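Local structure of inositol monophosphatase family protein (4I3Y) at residues 93-97 / 108-112; 48-53 / 99-103; 23-27 / 127-132; 121-126 / 217-222. The protein probably hydrolyses inositol monophosphates to inositol and phosphate in a magnesium-dependent reaction that lithium inhibits. All coordinates share one frame; numbering follows the deposited sequence.

Contacts 1 and 4 lie nearest the middle of the chain, and both reach the seven-stranded sheet, through neighbouring strands 110-117 and 120-128. Contact 2 is also buried but further out, beside the phosphate. Contact 3 is only partly buried and ties the end of strand 120-128 to helix 12-35. The chemistry follows the place. Contact 1 is made by backbone strand bonds beside a magnesium ion. Contact 2 joins a polar threonine-aspartate cluster to an apolar patch. Contact 3 relies on a charged network around a tyrosine hydroxyl. Contact 4 is mostly apolar. Leu23 of contact 3 and Tyr125 of contact 4 touch.

Contact 1: 93-97 / 108-112. With MG (magnesium ion), chain D.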
loop_
_atom_site.group_PDB
_atom_site.type_symbol
_atom_site.label_atom_id
_atom_site.label_comp_id
_atom_site.label_asym_id
_atom_site.label_seq_id
_atom_site.Cartn_x
_atom_site.Cartn_y
_atom_site.Cartn_z
ATOM N N MET A 93 21.026 -8.928 6.645
ATOM C CA MET A 93 19.751 -8.619 7.332
ATOM C C MET A 93 19.341 -7.161 7.304
ATOM O O MET A 93 20.116 -6.285 7.701
ATOM C CB MET A 93 19.775 -9.039 8.801
ATOM C CG MET A 93 18.479 -8.767 9.572
ATOM S SD MET A 93 18.647 -9.147 11.343
ATOM C CE MET A 93 17.020 -9.797 11.652
ATOM N N ASP A 94 18.077 -6.924 6.940
ATOM C CA ASP A 94 17.445 -5.626 7.215
ATOM C C ASP A 94 16.441 -5.842 8.369
ATOM O O ASP A 94 15.392 -6.481 8.143
ATOM C CB ASP A 94 16.704 -5.143 5.985
ATOM C CG ASP A 94 16.366 -3.684 6.076
ATOM O OD1 ASP A 94 16.248 -3.163 7.210
ATOM O OD2 ASP A 94 16.317 -3.084 5.002
ATOM N N PRO A 95 16.768 -5.370 9.601
ATOM C CA PRO A 95 15.888 -5.824 10.678
ATOM C C PRO A 95 14.497 -5.230 10.588
ATOM O O PRO A 95 13.511 -5.901 10.934
ATOM C CB PRO A 95 16.623 -5.401 11.931
ATOM C CG PRO A 95 17.501 -4.209 11.485
ATOM C CD PRO A 95 17.935 -4.589 10.099
ATOM N N ILE A 96 14.391 -3.964 10.159
ATOM C CA ILE A 96 13.080 -3.468 9.742
ATOM C C ILE A 96 13.314 -2.761 8.392
ATOM O O ILE A 96 14.047 -1.786 8.340
ATOM C CB ILE A 96 12.464 -2.463 10.734
ATOM C CG1 ILE A 96 12.033 -3.142 12.079
ATOM C CG2 ILE A 96 11.306 -1.687 10.050
ATOM C CD1 ILE A 96 10.770 -3.962 11.944
ATOM N N ASP A 97 12.715 -3.278 7.321
ATOM C CA ASP A 97 12.807 -2.609 6.050
ATOM C C ASP A 97 11.492 -1.812 5.941
ATOM O O ASP A 97 10.455 -2.369 6.147
ATOM C CB ASP A 97 13.004 -3.557 4.883
ATOM C CG ASP A 97 12.958 -2.797 3.534
ATOM O OD1 ASP A 97 13.777 -1.865 3.392
ATOM O OD2 ASP A 97 12.131 -3.141 2.656
ATOM N N ASP A 108 2.910 -1.864 6.713
ATOM C CA ASP A 108 3.767 -1.753 5.487
ATOM C C ASP A 108 5.257 -1.714 5.799
ATOM O O ASP A 108 6.017 -0.867 5.253
ATOM C CB ASP A 108 3.337 -0.577 4.577
ATOM C CG ASP A 108 1.967 -0.830 3.961
ATOM O OD1 ASP A 108 1.565 -2.019 3.941
ATOM O OD2 ASP A 108 1.306 0.106 3.480
ATOM N N TYR A 109 5.693 -2.668 6.608
ATOM C CA TYR A 109 7.150 -2.822 6.842
ATOM C C TYR A 109 7.417 -4.323 6.971
ATOM O O TYR A 109 6.502 -5.071 7.235
ATOM C CB TYR A 109 7.682 -1.974 8.055
ATOM C CG TYR A 109 7.050 -2.389 9.347
ATOM C CD1 TYR A 109 7.607 -3.412 10.138
ATOM C CD2 TYR A 109 5.832 -1.871 9.745
ATOM C CE1 TYR A 109 6.990 -3.867 11.300
ATOM C CE2 TYR A 109 5.217 -2.319 10.933
ATOM C CZ TYR A 109 5.797 -3.314 11.697
ATOM O OH TYR A 109 5.171 -3.746 12.877
ATOM N N CYS A 110 8.681 -4.756 6.841
ATOM C CA CYS A 110 9.008 -6.143 6.860
ATOM C C CYS A 110 10.401 -6.347 7.460
ATOM O O CYS A 110 11.143 -5.377 7.739
ATOM C CB CYS A 110 8.949 -6.700 5.402
ATOM S SG CYS A 110 10.085 -5.862 4.227
ATOM N N ILE A 111 10.735 -7.606 7.688
ATOM C CA ILE A 111 12.068 -7.976 8.115
ATOM C C ILE A 111 12.662 -8.735 6.922
ATOM O O ILE A 111 11.997 -9.622 6.370
ATOM C CB ILE A 111 12.011 -8.896 9.344
ATOM C CG1 ILE A 111 11.320 -8.222 10.502
ATOM C CG2 ILE A 111 13.409 -9.372 9.789
ATOM C CD1 ILE A 111 11.139 -9.175 11.685
ATOM N N ILE A 112 13.877 -8.368 6.510
ATOM C CA ILE A 112 14.546 -9.032 5.403
ATOM C C ILE A 112 15.767 -9.895 5.843
ATOM O O ILE A 112 16.730 -9.408 6.513
ATOM C CB ILE A 112 14.964 -8.044 4.277
ATOM C CG1 ILE A 112 13.719 -7.249 3.842
ATOM C CG2 ILE A 112 15.620 -8.789 3.084
ATOM C CD1 ILE A 112 13.945 -6.187 2.762
HETATM MG MG MG D . 16.004 -1.262 7.621
HETATM O O HOH W 1 16.578 -1.418 9.818
#
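Cys110 O is met twice by segment 93-97. Asp97 N donates to it at 2.7 Å in a nearly straight bond (168°), and the CA-H of Ile96 approaches it at 3.4 Å. Cys110 N returns a bond to Asp97 O, which completes an antiparallel hydrogen-bonded pair. Asp94 and Ile112 form a second such pair. There Asp94 N lies 2.9 Å from Ile112 O, and Met93 CA adds a C-H contact to that same oxygen. Between the two pairs the register slips by one residue, a beta bulge, and the chain turns a corner at Pro95 and Ile96. Asp94 opens the Asp-Pro-Ile-Asp-Gly-Thr signature of the inositol monophosphatase family, and the corner lies within it. The corner helps bring two ligands to one magnesium ion: Asp94 OD1 at 2.0 Å and Ile96 O at 2.1 Å. The Asp94 carboxylate leaves on the side away from its own N (chi1 -164°). Glu76 and a water also bind this ion. The side chains of Asp94, Asp97, Cys110 and Ile112 share one face of the sheet. On it the Ile112 side chain lies across that of Asp97, with Ile112 CD1 3.5 Å from Asp97 CB. The polar end of Asp97 has other partners: OD2 accepts from Gly192 N and OD1 binds a glycerol. Ile96 CD1 meets the Tyr109 ring obliquely, 3.7 Å from Tyr109 CD1, and Leu102 touches both residues.

Contact 2: 48-53 / 99-103. With PO4 (phosphate ion), chain C.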
loop_
_atom_site.group_PDB
_atom_site.type_symbol
_atom_site.label_atom_id
_atom_site.label_comp_id
_atom_site.label_asym_id
_atom_site.label_seq_id
_atom_site.Cartn_x
_atom_site.Cartn_y
_atom_site.Cartn_z
ATOM N N LEU A 48 15.476 7.313 9.614
ATOM C CA LEU A 48 15.087 6.875 10.986
ATOM C C LEU A 48 15.604 5.476 11.398
ATOM O O LEU A 48 15.789 4.608 10.551
ATOM C CB LEU A 48 13.569 6.872 11.084
ATOM C CG LEU A 48 12.861 8.118 11.575
ATOM C CD1 LEU A 48 13.612 9.379 11.252
ATOM C CD2 LEU A 48 11.387 8.182 11.171
ATOM N N VAL A 49 15.789 5.272 12.702
ATOM C CA VAL A 49 16.073 3.947 13.282
ATOM C C VAL A 49 15.393 3.879 14.639
ATOM O O VAL A 49 15.332 4.889 15.351
ATOM C CB VAL A 49 17.610 3.569 13.359
ATOM C CG1 VAL A 49 18.451 4.553 14.198
ATOM C CG2 VAL A 49 17.778 2.175 13.947
ATOM N N THR A 50 14.777 2.743 14.951
ATOM C CA THR A 50 14.110 2.659 16.250
ATOM C C THR A 50 14.684 1.516 17.084
ATOM O O THR A 50 15.543 0.764 16.629
ATOM C CB THR A 50 12.598 2.406 16.099
ATOM O OG1 THR A 50 12.377 1.067 15.624
ATOM C CG2 THR A 50 11.958 3.470 15.132
ATOM N N ASN A 51 14.174 1.407 18.298
ATOM C CA ASN A 51 14.499 0.334 19.194
ATOM C C ASN A 51 14.001 -0.969 18.614
ATOM O O ASN A 51 14.576 -2.017 18.893
ATOM C CB ASN A 51 13.820 0.585 20.526
ATOM C CG ASN A 51 12.321 0.482 20.417
ATOM O OD1 ASN A 51 11.711 -0.415 21.018
ATOM N ND2 ASN A 51 11.703 1.375 19.642
ATOM N N VAL A 52 12.948 -0.914 17.784
ATOM C CA VAL A 52 12.466 -2.123 17.121
ATOM C C VAL A 52 13.543 -2.647 16.144
ATOM O O VAL A 52 13.916 -3.846 16.175
ATOM C CB VAL A 52 11.132 -1.898 16.391
ATOM C CG1 VAL A 52 10.679 -3.164 15.647
ATOM C CG2 VAL A 52 10.045 -1.346 17.336
ATOM N N ASP A 53 14.017 -1.774 15.247
ATOM C CA ASP A 53 15.108 -2.150 14.341
ATOM C C ASP A 53 16.280 -2.739 15.159
ATOM O O ASP A 53 16.773 -3.817 14.845
ATOM C CB ASP A 53 15.673 -0.935 13.545
ATOM C CG ASP A 53 14.610 -0.113 12.820
ATOM O OD1 ASP A 53 13.751 0.545 13.504
ATOM O OD2 ASP A 53 14.655 -0.121 11.543
ATOM N N THR A 99 11.340 1.349 7.856
ATOM C CA THR A 99 11.299 2.018 9.163
ATOM C C THR A 99 10.374 3.243 9.170
ATOM O O THR A 99 9.676 3.483 10.150
ATOM C CB THR A 99 12.736 2.388 9.626
ATOM O OG1 THR A 99 13.558 1.210 9.515
ATOM C CG2 THR A 99 12.744 2.814 11.058
ATOM N N ALA A 100 10.353 4.026 8.070
ATOM C CA ALA A 100 9.494 5.216 8.034
ATOM C C ALA A 100 8.040 4.774 8.169
ATOM O O ALA A 100 7.310 5.334 8.944
ATOM C CB ALA A 100 9.729 6.068 6.750
ATOM N N ASN A 101 7.643 3.714 7.443
ATOM C CA ASN A 101 6.279 3.196 7.541
ATOM C C ASN A 101 6.024 2.614 8.915
ATOM O O ASN A 101 4.929 2.766 9.449
ATOM C CB ASN A 101 6.037 2.085 6.504
ATOM C CG ASN A 101 5.855 2.616 5.124
ATOM O OD1 ASN A 101 5.630 3.824 4.926
ATOM N ND2 ASN A 101 5.984 1.746 4.146
ATOM N N LEU A 102 6.990 1.899 9.483
ATOM C CA LEU A 102 6.822 1.475 10.912
ATOM C C LEU A 102 6.474 2.626 11.845
ATOM O O LEU A 102 5.517 2.528 12.640
ATOM C CB LEU A 102 8.099 0.739 11.413
ATOM C CG LEU A 102 8.200 0.495 12.929
ATOM C CD1 LEU A 102 7.042 -0.338 13.382
ATOM C CD2 LEU A 102 9.515 -0.106 13.386
ATOM N N VAL A 103 7.234 3.731 11.753
ATOM C CA VAL A 103 7.101 4.859 12.669
ATOM C C VAL A 103 5.804 5.591 12.399
ATOM O O VAL A 103 5.043 5.877 13.335
ATOM C CB VAL A 103 8.335 5.845 12.551
ATOM C CG1 VAL A 103 8.101 7.171 13.270
ATOM C CG2 VAL A 103 9.611 5.214 13.086
HETATM P P PO4 C . 15.172 0.937 6.320
HETATM O O1 PO4 C . 16.200 1.957 5.813
HETATM O O2 PO4 C . 13.717 1.413 6.073
HETATM O O3 PO4 C . 15.461 -0.321 5.537
HETATM O O4 PO4 C . 15.351 0.849 7.870
#
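Polar contacts centre on Asp53 and Thr99, whose side chains come from opposite directions. Thr99 OG1 stands opposite its carbonyl carbon (chi1 -51°), which puts it 2.7 Å from Asp53 OD2 while CG2 faces Leu48 and Thr50. The same hydroxyl, Thr99 OG1, is 2.5 Å from phosphate O4, a very short distance, and where its proton goes is not settled. Thr99 N donates to phosphate O2 at 3.0 Å, and Gly98 N also binds the ion. The other carboxylate oxygen, Asp53 OD1, is held from within its own segment. Thr50 OG1 donates to it at 2.6 Å, nearly in line with the C-O bond, while Thr50 N reaches it from above the carboxylate plane. Thr50 OG1 in turn accepts a weak bond from Val52 N. Thr50 and Asp53 thus form a capping box at the start of helix 51-67, and two donors on OD1 probably fix how the carboxylate is turned.

Apolar contacts fill the rest. Val103 CG2 slides past Thr50 CG2 at 3.6 Å. The Leu48 side chain crosses Val103 at about a right angle, and its CD2 touches both methyls. Leu102 CD2 lies 3.9 Å from Val52 CB. Phe183 of the second subunit packs on Leu48.

Helix 51-67 sends Asp53 toward the phosphate. Gly98 and Thr99 N-H groups hold the anion where helix 99-105 starts, as in the phosphate site of inositol monophosphatases.

Contact 3: 23-27 / 127-132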
loop_
_atom_site.group_PDB
_atom_site.type_symbol
_atom_site.label_atom_id
_atom_site.label_comp_id
_atom_site.label_asym_id
_atom_site.label_seq_id
_atom_site.Cartn_x
_atom_site.Cartn_y
_atom_site.Cartn_z
ATOM N N LEU A 23 11.763 -16.317 13.244
ATOM C CA LEU A 23 10.921 -15.260 12.669
ATOM C C LEU A 23 9.529 -15.267 13.243
ATOM O O LEU A 23 9.059 -14.247 13.760
ATOM C CB LEU A 23 10.850 -15.422 11.170
ATOM C CG LEU A 23 11.468 -14.486 10.143
ATOM C CD1 LEU A 23 12.496 -13.455 10.641
ATOM C CD2 LEU A 23 11.934 -15.236 8.917
ATOM N N LYS A 24 8.871 -16.431 13.199
ATOM C CA LYS A 24 7.547 -16.542 13.780
ATOM C C LYS A 24 7.511 -16.256 15.279
ATOM O O LYS A 24 6.526 -15.719 15.785
ATOM C CB LYS A 24 6.865 -17.884 13.424
ATOM C CG LYS A 24 6.550 -18.051 11.933
ATOM C CD LYS A 24 5.587 -16.996 11.343
ATOM C CE LYS A 24 4.232 -16.775 12.060
ATOM N NZ LYS A 24 3.543 -15.543 11.469
ATOM N N GLN A 25 8.574 -16.538 16.008
ATOM C CA GLN A 25 8.540 -16.179 17.448
ATOM C C GLN A 25 8.923 -14.702 17.762
ATOM O O GLN A 25 8.844 -14.235 18.902
ATOM C CB GLN A 25 9.410 -17.142 18.217
ATOM C CG GLN A 25 10.882 -16.998 17.930
ATOM C CD GLN A 25 11.505 -15.917 18.801
ATOM O OE1 GLN A 25 11.119 -15.774 19.980
ATOM N NE2 GLN A 25 12.456 -15.113 18.219
ATOM N N ILE A 26 9.325 -13.953 16.740
ATOM C CA ILE A 26 9.443 -12.510 16.873
ATOM C C ILE A 26 8.000 -11.829 16.956
ATOM O O ILE A 26 7.890 -10.743 17.451
ATOM C CB ILE A 26 10.360 -11.940 15.737
ATOM C CG1 ILE A 26 11.340 -10.888 16.261
ATOM C CG2 ILE A 26 9.529 -11.405 14.586
ATOM C CD1 ILE A 26 12.555 -11.466 16.942
ATOM N N ASP A 27 6.927 -12.489 16.513
ATOM C CA ASP A 27 5.548 -12.067 16.813
ATOM C C ASP A 27 5.282 -11.794 18.310
ATOM O O ASP A 27 4.475 -10.954 18.651
ATOM C CB ASP A 27 4.610 -13.194 16.422
ATOM C CG ASP A 27 4.515 -13.375 14.913
ATOM O OD1 ASP A 27 5.245 -12.699 14.160
ATOM O OD2 ASP A 27 3.697 -14.193 14.480
ATOM N N TYR A 127 9.577 -10.941 5.770
ATOM C CA TYR A 127 8.474 -11.145 6.714
ATOM C C TYR A 127 7.654 -9.906 6.806
ATOM O O TYR A 127 8.069 -8.936 7.507
ATOM C CB TYR A 127 8.967 -11.550 8.139
ATOM C CG TYR A 127 7.852 -11.981 9.089
ATOM C CD1 TYR A 127 6.613 -12.445 8.604
ATOM C CD2 TYR A 127 8.052 -11.960 10.493
ATOM C CE1 TYR A 127 5.604 -12.825 9.469
ATOM C CE2 TYR A 127 7.035 -12.325 11.386
ATOM C CZ TYR A 127 5.835 -12.755 10.863
ATOM O OH TYR A 127 4.865 -13.130 11.720
ATOM N N ASP A 128 6.486 -9.952 6.165
ATOM C CA ASP A 128 5.504 -8.869 6.289
ATOM C C ASP A 128 4.798 -9.055 7.620
ATOM O O ASP A 128 3.789 -9.768 7.701
ATOM C CB ASP A 128 4.547 -8.981 5.128
ATOM C CG ASP A 128 3.445 -7.929 5.141
ATOM O OD1 ASP A 128 3.228 -7.246 6.113
ATOM O OD2 ASP A 128 2.762 -7.838 4.137
ATOM N N TYR A 129 5.366 -8.460 8.669
ATOM C CA TYR A 129 4.912 -8.768 10.012
ATOM C C TYR A 129 3.495 -8.182 10.259
ATOM O O TYR A 129 2.650 -8.871 10.840
ATOM C CB TYR A 129 5.907 -8.332 11.088
ATOM C CG TYR A 129 5.240 -8.236 12.446
ATOM C CD1 TYR A 129 5.003 -9.387 13.200
ATOM C CD2 TYR A 129 4.778 -7.033 12.925
ATOM C CE1 TYR A 129 4.351 -9.324 14.406
ATOM C CE2 TYR A 129 4.128 -6.954 14.131
ATOM C CZ TYR A 129 3.934 -8.125 14.855
ATOM O OH TYR A 129 3.259 -8.107 16.011
ATOM N N PRO A 130 3.220 -6.938 9.805
ATOM C CA PRO A 130 1.866 -6.385 10.104
ATOM C C PRO A 130 0.748 -7.296 9.572
ATOM O O PRO A 130 -0.360 -7.343 10.153
ATOM C CB PRO A 130 1.864 -5.025 9.382
ATOM C CG PRO A 130 3.339 -4.649 9.378
ATOM C CD PRO A 130 4.055 -5.950 9.083
ATOM N N HIS A 131 1.028 -8.048 8.507
ATOM C CA HIS A 131 -0.019 -8.881 7.947
ATOM C C HIS A 131 0.263 -10.355 8.168
ATOM O O HIS A 131 -0.441 -11.170 7.618
ATOM C CB HIS A 131 -0.356 -8.512 6.488
ATOM C CG HIS A 131 -1.095 -7.215 6.394
ATOM N ND1 HIS A 131 -0.520 -6.063 5.901
ATOM C CD2 HIS A 131 -2.307 -6.850 6.874
ATOM C CE1 HIS A 131 -1.373 -5.058 6.010
ATOM N NE2 HIS A 131 -2.462 -5.509 6.612
ATOM N N LYS A 132 1.238 -10.668 9.029
ATOM C CA LYS A 132 1.687 -12.064 9.321
ATOM C C LYS A 132 1.825 -12.916 8.037
ATOM O O LYS A 132 1.282 -13.985 7.936
ATOM C CB LYS A 132 0.760 -12.731 10.392
ATOM C CG LYS A 132 0.398 -11.795 11.552
ATOM C CD LYS A 132 1.487 -11.726 12.608
ATOM C CE LYS A 132 1.145 -10.664 13.661
ATOM N NZ LYS A 132 0.760 -9.337 13.048
HETATM O O HOH W 2 2.216 -10.092 17.142
#
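Tyr127 OH makes an unusually short bond of 2.5 Å to Asp27 OD1. It uses the syn lone pair of that oxygen, and carboxylate and ring lie nearly coplanar, 24° apart. Lys24 NZ donates to the same hydroxyl at 2.8 Å, so the phenol oxygen both gives and receives. Lys24 starts away from segment 127-132, but bends at chi2 (-61°) and chi3 (-53°) bring NZ back to the hydroxyl. Its NZ also forms a weak salt bridge with Asp27 OD2 at 3.3 Å.

Further along, the ring packs on helix 12-35. Ile26 CG2 sits at its edge, 4.2 Å from Tyr127 CE2, and Leu23 CG lies near CD2. The CA of Tyr129 covers one ring face over its centre. Tyr129 turns its own edge to Asp27 OD1, 3.5 Å from Tyr129 CD1, and a water links its OH to Asp27 O. Lys132 closes the type I turn from Tyr129: its NZ and N reach Tyr129 O from opposite faces of the carbonyl plane.

The contact joins the end of strand 120-128 to helix 12-35. With a lysine donating to its oxygen, the Tyr127 hydroxyl is probably polarised, which would strengthen its bond to Asp27.

Contact 4: 121-126 / 217-222; sequences PMLSYV and AAQFLF
Ser124 and Leu221 meet through their first torsions. Ser124 OG stands opposite its own carbonyl carbon (chi1 -62°), close to Ala218 O and to Leu221 CB, which is 3.4 Å away. Leu221 puts CG on the far side from its N (chi1 -178°) and sends CD2 over the strand backbone, 3.3 Å from Met122 O. The hydroxyl Ser124 OG lies 3.0 Å from Ala218 O. The bond is weak, and the place of its proton is not settled.

The rest is mostly apolar. Ala218 CB touches Tyr125 O at 3.6 Å and Val126 CG2 at 3.9 Å. Phe222 swings its ring back so that CE2 lies 3.7 Å from Ser124 CB, with Val126 CG2 also near, and its edge faces Tyr125 N. At the other end Pro121 CB touches Leu221 CB at 3.9 Å, and Pro121 CG lies by Phe220 CB.

Met122 and Leu123 both face Tyr115 across the sheet, a classic beta bulge in strand 120-128. From Leu123 on the side chains alternate: Ser124 and Val126 point to segment 217-222, Leu123 and Tyr125 away, to helix 12-35, where Tyr125 OH bonds Asp16. Strand 120-128 is thus sandwiched between helix 12-35 and helix 219-225, in keeping with the layered alpha/beta fold of the protein, with Ile112 and Ala137 of the flanking strands touching Ala218 and Phe222.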
loop_
_atom_site.group_PDB
_atom_site.type_symbol
_atom_site.label_atom_id
_atom_site.label_comp_id
_atom_site.label_asym_id
_atom_site.label_seq_id
_atom_site.Cartn_x
_atom_site.Cartn_y
_atom_site.Cartn_z
ATOM N N PRO A 121 23.058 -17.321 -3.341
ATOM C CA PRO A 121 21.805 -17.221 -2.538
ATOM C C PRO A 121 21.241 -18.650 -2.356
ATOM O O PRO A 121 20.994 -19.333 -3.362
ATOM C CB PRO A 121 20.833 -16.451 -3.478
ATOM C CG PRO A 121 21.677 -15.794 -4.483
ATOM C CD PRO A 121 22.926 -16.681 -4.665
ATOM N N MET A 122 21.056 -19.059 -1.104
ATOM C CA MET A 122 20.488 -20.344 -0.728
ATOM C C MET A 122 19.113 -20.220 -0.010
ATOM O O MET A 122 18.218 -21.041 -0.270
ATOM C CB MET A 122 21.462 -21.128 0.178
ATOM C CG MET A 122 22.804 -21.481 -0.472
ATOM S SD MET A 122 22.563 -22.433 -1.982
ATOM C CE MET A 122 24.228 -22.743 -2.541
ATOM N N LEU A 123 18.997 -19.263 0.917
ATOM C CA LEU A 123 17.735 -19.015 1.697
ATOM C C LEU A 123 17.440 -17.504 1.712
ATOM O O LEU A 123 18.347 -16.685 1.863
ATOM C CB LEU A 123 17.821 -19.507 3.135
ATOM C CG LEU A 123 18.095 -20.984 3.405
ATOM C CD1 LEU A 123 18.374 -21.183 4.912
ATOM C CD2 LEU A 123 16.972 -21.902 2.924
ATOM N N SER A 124 16.181 -17.155 1.505
ATOM C CA SER A 124 15.722 -15.737 1.558
ATOM C C SER A 124 14.406 -15.582 2.269
ATOM O O SER A 124 13.564 -16.457 2.166
ATOM C CB SER A 124 15.594 -15.169 0.153
ATOM O OG SER A 124 16.872 -15.190 -0.457
ATOM N N TYR A 125 14.229 -14.463 2.969
ATOM C CA TYR A 125 13.066 -14.250 3.778
ATOM C C TYR A 125 12.660 -12.786 3.722
ATOM O O TYR A 125 13.527 -11.911 3.926
ATOM C CB TYR A 125 13.361 -14.588 5.276
ATOM C CG TYR A 125 13.777 -16.030 5.451
ATOM C CD1 TYR A 125 12.815 -17.050 5.519
ATOM C CD2 TYR A 125 15.122 -16.380 5.433
ATOM C CE1 TYR A 125 13.201 -18.386 5.610
ATOM C CE2 TYR A 125 15.530 -17.689 5.462
ATOM C CZ TYR A 125 14.566 -18.684 5.593
ATOM O OH TYR A 125 14.993 -19.947 5.692
ATOM N N VAL A 126 11.345 -12.555 3.505
ATOM C CA VAL A 126 10.696 -11.252 3.657
ATOM C C VAL A 126 9.468 -11.430 4.538
ATOM O O VAL A 126 8.447 -12.014 4.120
ATOM C CB VAL A 126 10.309 -10.572 2.332
ATOM C CG1 VAL A 126 9.693 -9.193 2.643
ATOM C CG2 VAL A 126 11.537 -10.402 1.418
ATOM N N ALA A 217 18.530 -7.887 -0.345
ATOM C CA ALA A 217 19.326 -9.121 -0.211
ATOM C C ALA A 217 18.495 -10.382 -0.472
ATOM O O ALA A 217 18.970 -11.297 -1.129
ATOM C CB ALA A 217 19.979 -9.176 1.178
ATOM N N ALA A 218 17.254 -10.423 0.004
ATOM C CA ALA A 218 16.411 -11.616 -0.168
ATOM C C ALA A 218 15.892 -11.789 -1.592
ATOM O O ALA A 218 15.608 -12.918 -2.036
ATOM C CB ALA A 218 15.214 -11.512 0.775
ATOM N N GLN A 219 15.721 -10.658 -2.279
ATOM C CA GLN A 219 15.070 -10.623 -3.554
ATOM C C GLN A 219 15.808 -11.412 -4.661
ATOM O O GLN A 219 15.148 -11.934 -5.600
ATOM C CB GLN A 219 14.850 -9.169 -3.998
ATOM C CG GLN A 219 13.790 -8.403 -3.203
ATOM C CD GLN A 219 14.349 -7.660 -2.011
ATOM O OE1 GLN A 219 15.081 -8.240 -1.171
ATOM N NE2 GLN A 219 13.936 -6.394 -1.850
ATOM N N PHE A 220 17.152 -11.503 -4.576
ATOM C CA PHE A 220 17.912 -12.305 -5.568
ATOM C C PHE A 220 17.335 -13.672 -5.740
ATOM O O PHE A 220 17.106 -14.110 -6.856
ATOM C CB PHE A 220 19.387 -12.487 -5.179
ATOM C CG PHE A 220 20.219 -11.215 -5.278
ATOM C CD1 PHE A 220 20.784 -10.830 -6.488
ATOM C CD2 PHE A 220 20.464 -10.424 -4.135
ATOM C CE1 PHE A 220 21.551 -9.661 -6.549
ATOM C CE2 PHE A 220 21.207 -9.275 -4.206
ATOM C CZ PHE A 220 21.738 -8.876 -5.431
ATOM N N LEU A 221 17.133 -14.399 -4.641
ATOM C CA LEU A 221 16.688 -15.793 -4.813
ATOM C C LEU A 221 15.232 -15.858 -5.262
ATOM O O LEU A 221 14.850 -16.747 -6.073
ATOM C CB LEU A 221 16.943 -16.583 -3.509
ATOM C CG LEU A 221 16.581 -18.044 -3.529
ATOM C CD1 LEU A 221 17.383 -18.706 -4.619
ATOM C CD2 LEU A 221 16.876 -18.693 -2.160
ATOM N N PHE A 222 14.399 -14.896 -4.782
ATOM C CA PHE A 222 13.031 -14.812 -5.292
ATOM C C PHE A 222 13.029 -14.627 -6.804
ATOM O O PHE A 222 12.220 -15.244 -7.491
ATOM C CB PHE A 222 12.220 -13.724 -4.576
ATOM C CG PHE A 222 11.794 -14.094 -3.159
ATOM C CD1 PHE A 222 10.614 -14.814 -2.930
ATOM C CD2 PHE A 222 12.537 -13.690 -2.062
ATOM C CE1 PHE A 222 10.239 -15.176 -1.635
ATOM C CE2 PHE A 222 12.164 -14.034 -0.759
ATOM C CZ PHE A 222 11.005 -14.752 -0.542
#